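Local coordinates for mannosyl-glycoprotein endo-beta-N-acetylglucosamidase-like domain-containing protein (Pseudomonas protegens, PDB 4KT3) that is probably a type VI secretion effector that hydrolyses peptidoglycan as a glycoside hydrolase of the glucosaminidase family, at residues V59-G64 against R133-F138. Sequence-based numbering, arbitrary orientation.
Sequences VENLLG and RDPMAF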
loop_
_atom_site.group_PDB
_atom_site.type_symbol
_atom_site.label_atom_id
_atom_site.label_comp_id
_atom_site.label_asym_id
_atom_site.label_seq_id
_atom_site.Cartn_x
_atom_site.Cartn_y
_atom_site.Cartn_z
ATOM N N VAL A 59 -18.646 0.075 6.266
ATOM C CA VAL A 59 -18.037 0.705 5.102
ATOM C C VAL A 59 -16.504 0.668 5.147
ATOM O O VAL A 59 -15.850 0.507 4.114
ATOM C CB VAL A 59 -18.570 2.149 4.891
ATOM C CG1 VAL A 59 -18.172 3.063 6.028
ATOM C CG2 VAL A 59 -18.106 2.684 3.546
ATOM N N GLU A 60 -15.935 0.798 6.339
ATOM C CA GLU A 60 -14.483 0.763 6.487
ATOM C C GLU A 60 -13.867 -0.561 6.050
ATOM O O GLU A 60 -12.685 -0.609 5.708
ATOM C CB GLU A 60 -14.065 1.073 7.930
ATOM C CG GLU A 60 -14.584 0.112 8.998
ATOM C CD GLU A 60 -15.885 0.577 9.662
ATOM O OE1 GLU A 60 -16.698 1.275 9.009
ATOM O OE2 GLU A 60 -16.087 0.215 10.842
ATOM N N ASN A 61 -14.641 -1.636 6.067
ATOM C CA ASN A 61 -14.094 -2.919 5.613
ATOM C C ASN A 61 -13.817 -2.864 4.109
ATOM O O ASN A 61 -12.748 -3.296 3.633
ATOM C CB ASN A 61 -15.039 -4.073 5.908
ATOM C CG ASN A 61 -15.180 -4.369 7.396
ATOM O OD1 ASN A 61 -14.962 -3.506 8.245
ATOM N ND2 ASN A 61 -15.571 -5.597 7.715
ATOM N N LEU A 62 -14.786 -2.344 3.364
ATOM C CA LEU A 62 -14.666 -2.210 1.917
ATOM C C LEU A 62 -13.637 -1.140 1.537
ATOM O O LEU A 62 -12.796 -1.362 0.656
ATOM C CB LEU A 62 -16.024 -1.881 1.300
ATOM C CG LEU A 62 -16.089 -1.830 -0.227
ATOM C CD1 LEU A 62 -15.789 -3.183 -0.849
ATOM C CD2 LEU A 62 -17.451 -1.277 -0.694
ATOM N N LEU A 63 -13.721 0.020 2.184
ATOM C CA LEU A 63 -12.816 1.115 1.898
ATOM C C LEU A 63 -11.387 0.755 2.316
ATOM O O LEU A 63 -10.423 1.119 1.642
ATOM C CB LEU A 63 -13.311 2.378 2.604
ATOM C CG LEU A 63 -12.523 3.672 2.364
ATOM C CD1 LEU A 63 -12.390 4.013 0.884
ATOM C CD2 LEU A 63 -13.167 4.848 3.110
ATOM N N GLY A 64 -11.265 0.022 3.419
ATOM C CA GLY A 64 -9.977 -0.484 3.883
ATOM C C GLY A 64 -9.343 -1.422 2.872
ATOM O O GLY A 64 -8.133 -1.363 2.628
ATOM N N ARG A 133 -18.583 -8.798 9.285
ATOM C CA ARG A 133 -18.425 -7.415 9.719
ATOM C C ARG A 133 -17.159 -7.204 10.534
ATOM O O ARG A 133 -16.501 -6.168 10.424
ATOM C CB ARG A 133 -19.666 -6.964 10.505
ATOM C CG ARG A 133 -20.959 -7.095 9.704
ATOM C CD ARG A 133 -22.167 -6.523 10.460
ATOM N NE ARG A 133 -22.031 -5.082 10.703
ATOM C CZ ARG A 133 -22.351 -4.126 9.831
ATOM N NH1 ARG A 133 -22.847 -4.422 8.641
ATOM N NH2 ARG A 133 -22.191 -2.852 10.158
ATOM N N ASP A 134 -16.820 -8.178 11.370
ATOM C CA ASP A 134 -15.570 -8.120 12.119
ATOM C C ASP A 134 -14.415 -8.089 11.129
ATOM O O ASP A 134 -14.380 -8.879 10.199
ATOM C CB ASP A 134 -15.441 -9.328 13.039
ATOM C CG ASP A 134 -14.115 -9.369 13.758
ATOM O OD1 ASP A 134 -13.942 -8.607 14.736
ATOM O OD2 ASP A 134 -13.251 -10.177 13.349
ATOM N N PRO A 135 -13.465 -7.156 11.313
ATOM C CA PRO A 135 -12.373 -7.024 10.338
ATOM C C PRO A 135 -11.538 -8.297 10.130
ATOM O O PRO A 135 -11.146 -8.579 8.990
ATOM C CB PRO A 135 -11.527 -5.897 10.932
ATOM C CG PRO A 135 -12.531 -5.036 11.623
ATOM C CD PRO A 135 -13.506 -6.013 12.242
HETATM N N MSE A 136 -11.262 -9.048 11.195
HETATM C CA MSE A 136 -10.542 -10.305 11.035
HETATM C C MSE A 136 -11.352 -11.338 10.260
HETATM O O MSE A 136 -10.819 -12.015 9.386
HETATM C CB MSE A 136 -10.152 -10.893 12.396
HETATM C CG MSE A 136 -9.061 -10.113 13.084
HETATM SE SE MSE A 136 -7.352 -10.409 12.228
HETATM C CE MSE A 136 -6.999 -12.198 12.887
ATOM N N ALA A 137 -12.630 -11.467 10.596
ATOM C CA ALA A 137 -13.522 -12.376 9.884
ATOM C C ALA A 137 -13.601 -11.991 8.414
ATOM O O ALA A 137 -13.636 -12.854 7.537
ATOM C CB ALA A 137 -14.902 -12.353 10.508
ATOM N N PHE A 138 -13.664 -10.690 8.146
ATOM C CA PHE A 138 -13.691 -10.204 6.771
ATOM C C PHE A 138 -12.434 -10.661 6.004
ATOM O O PHE A 138 -12.529 -11.205 4.906
ATOM C CB PHE A 138 -13.826 -8.672 6.763
ATOM C CG PHE A 138 -13.795 -8.059 5.390
ATOM C CD1 PHE A 138 -14.878 -8.179 4.535
ATOM C CD2 PHE A 138 -12.672 -7.381 4.947
ATOM C CE1 PHE A 138 -14.853 -7.606 3.274
ATOM C CE2 PHE A 138 -12.639 -6.807 3.690
ATOM C CZ PHE A 138 -13.719 -6.931 2.846
#
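N61 reaches from helix 59-70 to the turn that opens helix 135-144, where its amide nitrogen ND2 donates to the backbone O of R133 at 2.9 Å. The bond is fairly straight, 162° at the hydrogen. R133 O lies close to the plane of the N61 amide, but ND2 stands above the carbonyl plane of R133 and meets the oxygen at 115°, away from its lone-pair directions. Asparagine suits this buried site: its short side chain offers an N-H without a charge, and the bond helps to fix the rotation of the amide.

F138, one turn into its helix, packs its ring against the same residue. Its CG is anti to the backbone N (chi1 177°), which carries the ring out to N61. CB of N61 sits almost straight above the centroid of one ring face, 4.1 Å away, a CH-pi contact. The flat face of phenylalanine offers the CB hydrogens a surface while the amide continues to R133 O. CE2 of F138 lies 3.5 Å from the backbone O of N61.

D134 is the N-cap of helix 135-144; its OD2, a short-chain acceptor suited to a first-turn N-H, accepts from A137 N at 3.1 Å. P135 fits the first turn of a helix, where a proline needs no N-H. The R133 side chain reaches D56 in a salt bridge through NH1.

Helix 160-174 touches N61 through I168 and P135 through A165, while V129 of helix 114-129 packs on F138, placing the contact among the helices of this lysozyme-clan domain.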